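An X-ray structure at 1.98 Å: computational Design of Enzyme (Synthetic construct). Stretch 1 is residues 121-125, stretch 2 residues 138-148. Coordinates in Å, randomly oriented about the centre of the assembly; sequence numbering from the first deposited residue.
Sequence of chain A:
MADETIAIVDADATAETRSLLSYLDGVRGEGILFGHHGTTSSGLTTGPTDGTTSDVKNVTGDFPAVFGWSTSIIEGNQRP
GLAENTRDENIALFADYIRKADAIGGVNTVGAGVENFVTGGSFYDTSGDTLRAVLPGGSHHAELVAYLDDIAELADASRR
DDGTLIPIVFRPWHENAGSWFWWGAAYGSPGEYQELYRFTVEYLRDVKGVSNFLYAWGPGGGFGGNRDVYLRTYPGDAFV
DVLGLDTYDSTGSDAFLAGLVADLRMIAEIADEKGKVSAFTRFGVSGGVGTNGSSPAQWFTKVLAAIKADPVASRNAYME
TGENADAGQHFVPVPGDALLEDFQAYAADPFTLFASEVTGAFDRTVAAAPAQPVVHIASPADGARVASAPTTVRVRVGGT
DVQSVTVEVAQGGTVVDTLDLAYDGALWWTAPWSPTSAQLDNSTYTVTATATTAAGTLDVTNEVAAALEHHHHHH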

# COMPACT_ATOMS: atom_id res chain seq x y z
N GLY A 121 -1.32 -20.50 -0.31
CA GLY A 121 -0.52 -19.48 -0.96
C GLY A 121 0.82 -19.97 -1.49
O GLY A 121 1.37 -20.95 -0.98
N SER A 122 1.34 -19.27 -2.49
CA SER A 122 2.58 -19.69 -3.16
C SER A 122 3.87 -19.29 -2.42
O SER A 122 4.96 -19.72 -2.80
N PHE A 123 3.75 -18.46 -1.39
CA PHE A 123 4.92 -18.11 -0.56
C PHE A 123 4.96 -19.00 0.67
O PHE A 123 5.83 -18.84 1.53
N TYR A 124 4.00 -19.92 0.77
CA TYR A 124 3.83 -20.68 2.00
C TYR A 124 5.02 -21.57 2.35
O TYR A 124 5.43 -22.43 1.57
N ASP A 125 5.56 -21.34 3.55
CA ASP A 125 6.66 -22.15 4.06
C ASP A 125 6.15 -23.07 5.17
O ASP A 125 5.38 -22.66 6.04
N GLY A 138 16.05 -16.35 1.74
CA GLY A 138 14.99 -17.24 2.17
C GLY A 138 14.63 -18.33 1.19
O GLY A 138 14.92 -18.25 -0.01
N SER A 139 13.98 -19.36 1.72
CA SER A 139 13.57 -20.52 0.94
C SER A 139 12.59 -20.15 -0.17
O SER A 139 12.51 -20.84 -1.18
N HIS A 140 11.85 -19.07 0.03
CA HIS A 140 10.88 -18.65 -0.98
C HIS A 140 11.15 -17.27 -1.57
O HIS A 140 10.28 -16.68 -2.20
N HIS A 141 12.36 -16.74 -1.39
CA HIS A 141 12.67 -15.42 -1.96
C HIS A 141 12.38 -15.36 -3.47
O HIS A 141 11.82 -14.38 -3.97
N ALA A 142 12.73 -16.42 -4.19
CA ALA A 142 12.52 -16.45 -5.64
C ALA A 142 11.04 -16.31 -6.03
O ALA A 142 10.71 -15.63 -7.00
N GLU A 143 10.16 -16.95 -5.27
CA GLU A 143 8.72 -16.78 -5.50
C GLU A 143 8.34 -15.31 -5.38
O GLU A 143 7.61 -14.77 -6.22
N LEU A 144 8.84 -14.65 -4.34
CA LEU A 144 8.55 -13.23 -4.14
C LEU A 144 9.00 -12.43 -5.35
O LEU A 144 8.22 -11.67 -5.93
N VAL A 145 10.25 -12.64 -5.74
CA VAL A 145 10.82 -11.91 -6.87
C VAL A 145 10.00 -12.11 -8.14
O VAL A 145 9.76 -11.16 -8.88
N ALA A 146 9.58 -13.34 -8.40
CA ALA A 146 8.78 -13.60 -9.59
C ALA A 146 7.43 -12.91 -9.47
O ALA A 146 6.91 -12.36 -10.44
N TYR A 147 6.85 -12.92 -8.27
CA TYR A 147 5.60 -12.19 -8.06
C TYR A 147 5.78 -10.70 -8.38
O TYR A 147 4.94 -10.10 -9.05
N LEU A 148 6.87 -10.12 -7.90
CA LEU A 148 7.16 -8.71 -8.20
C LEU A 148 7.39 -8.45 -9.70
O LEU A 148 6.95 -7.42 -10.22

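The most unusual feature of this contact is that the imidazole of His 140 lies beneath the backbone of the short loop rather than bonding to it. One face of the ring is covered by Phe 123 O, which is 3.8 Å from His 140 CG, and by the carbonyl carbon of Tyr 124. Tyr 124 O comes within 3.3 Å of His 140 NE2, yet the angle is too poor for a hydrogen bond. A flat ring suits this site because it can pack closely against peptide groups. The CA-to-CB bond of His 140 points toward the loop, and an m rotamer (chi1 -76°, chi2 -103°) sets the ring in place. His 140 CA is 6.0 Å from Phe 123 CA, the nearest CA pair across the stretches. His 140 also occupies the N-cap position, so this close approach falls just where the helix begins.

Phe 123 contributes the largest buried area. Its CA-to-CB bond points sideways, but the m rotamer (chi1 -60°) brings the end of the ring nearer the helix, where it meets one residue after another. Phe 123 CD1 lies 3.7 Å from Glu 143 CB, and Phe 123 CE2 lies 4.0 Å from Leu 144 CD1. At the tip, Phe 123 CZ reaches Tyr 147 CB at 3.7 Å. The edge of the phenyl ring is directed toward the face of the Tyr 147 ring, with centroids 5.7 Å apart and planes at 85°, the familiar edge-to-face pairing. A long, rigid hydrocarbon side chain suits such a site, since it can leave a loop and reach helix residues spaced over one turn without a polar group to satisfy.

Leu 144 and Tyr 147, both with chi1 in t, are buried along with Phe 123. Leucine supplies a branched apolar surface, while tyrosine offers an aromatic face and has its hydroxyl hydrogen-bonded elsewhere in the structure. Glu 143 starts toward the loop, but its end leads away. Its aliphatic part therefore makes the contact, with Glu 143 CG 4.0 Å from Ser 122 O, while chi1 at -20° lies between the usual wells.

The polar link lies at the exposed margin. Ser 139 OG, placed by a p rotamer, donates a hydrogen bond of 3.0 Å to Asp 125 OD1. Serine's short side chain presents a donor, and the aspartate carboxylate, with chi1 in t, accepts it at a margin where both residues are exposed. Asp 125 OD1 also lies at the edge of the His 140 ring, 4.1 Å from His 140 CD2. The CA-to-CB bond of Tyr 124 points away from the other stretch, and its side chain makes no close contact there.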

# COMPACT_ATOMS: atom_id res chain seq x y z
CB SER A 122 2.60 -19.18 -4.60
OG SER A 122 2.34 -17.79 -4.67
CB PHE A 123 4.87 -16.65 -0.09
CG PHE A 123 4.84 -15.65 -1.20
CD1 PHE A 123 5.22 -16.00 -2.48
CD2 PHE A 123 4.44 -14.34 -0.95
CE1 PHE A 123 5.19 -15.07 -3.50
CE2 PHE A 123 4.42 -13.41 -1.96
CZ PHE A 123 4.79 -13.77 -3.24
CB TYR A 124 2.54 -21.50 2.00
CG TYR A 124 2.22 -22.05 3.36
CD1 TYR A 124 1.95 -21.20 4.43
CD2 TYR A 124 2.22 -23.42 3.60
CE1 TYR A 124 1.67 -21.69 5.68
CE2 TYR A 124 1.94 -23.92 4.86
CZ TYR A 124 1.66 -23.05 5.90
OH TYR A 124 1.38 -23.54 7.15
CB ASP A 125 7.77 -21.24 4.59
CG ASP A 125 8.93 -22.02 5.16
OD1 ASP A 125 9.84 -22.37 4.38
OD2 ASP A 125 8.93 -22.28 6.38
CB SER A 139 12.93 -21.57 1.85
OG SER A 139 11.71 -21.09 2.40
CB HIS A 140 9.44 -18.74 -0.43
CG HIS A 140 8.90 -20.13 -0.35
ND1 HIS A 140 7.99 -20.63 -1.26
CD2 HIS A 140 9.14 -21.14 0.53
CE1 HIS A 140 7.69 -21.88 -0.95
NE2 HIS A 140 8.37 -22.21 0.13
CB HIS A 141 14.12 -15.03 -1.67
CG HIS A 141 14.45 -13.62 -2.06
ND1 HIS A 141 13.79 -12.53 -1.54
CD2 HIS A 141 15.37 -13.12 -2.92
CE1 HIS A 141 14.28 -11.42 -2.06
NE2 HIS A 141 15.24 -11.75 -2.91
CB ALA A 142 13.12 -17.72 -6.26
CB GLU A 143 7.89 -17.61 -4.51
CG GLU A 143 8.65 -18.75 -3.85
CD GLU A 143 8.84 -19.93 -4.78
OE1 GLU A 143 9.40 -20.95 -4.33
OE2 GLU A 143 8.42 -19.84 -5.95
CB LEU A 144 9.23 -12.71 -2.88
CG LEU A 144 8.98 -11.21 -2.66
CD1 LEU A 144 7.50 -10.96 -2.38
CD2 LEU A 144 9.83 -10.68 -1.52
CB VAL A 145 12.30 -12.29 -7.12
CG1 VAL A 145 12.78 -11.70 -8.44
CG2 VAL A 145 13.16 -11.80 -5.99
CB ALA A 146 8.60 -15.10 -9.78
CB TYR A 147 5.11 -12.36 -6.62
CG TYR A 147 3.64 -12.02 -6.45
CD1 TYR A 147 3.24 -10.81 -5.88
CD2 TYR A 147 2.66 -12.90 -6.88
CE1 TYR A 147 1.89 -10.51 -5.73
CE2 TYR A 147 1.32 -12.61 -6.73
CZ TYR A 147 0.93 -11.41 -6.16
OH TYR A 147 -0.41 -11.14 -6.02
CB LEU A 148 8.35 -8.21 -7.37
CG LEU A 148 8.13 -8.22 -5.84
CD1 LEU A 148 9.36 -7.75 -5.07
CD2 LEU A 148 6.94 -7.35 -5.49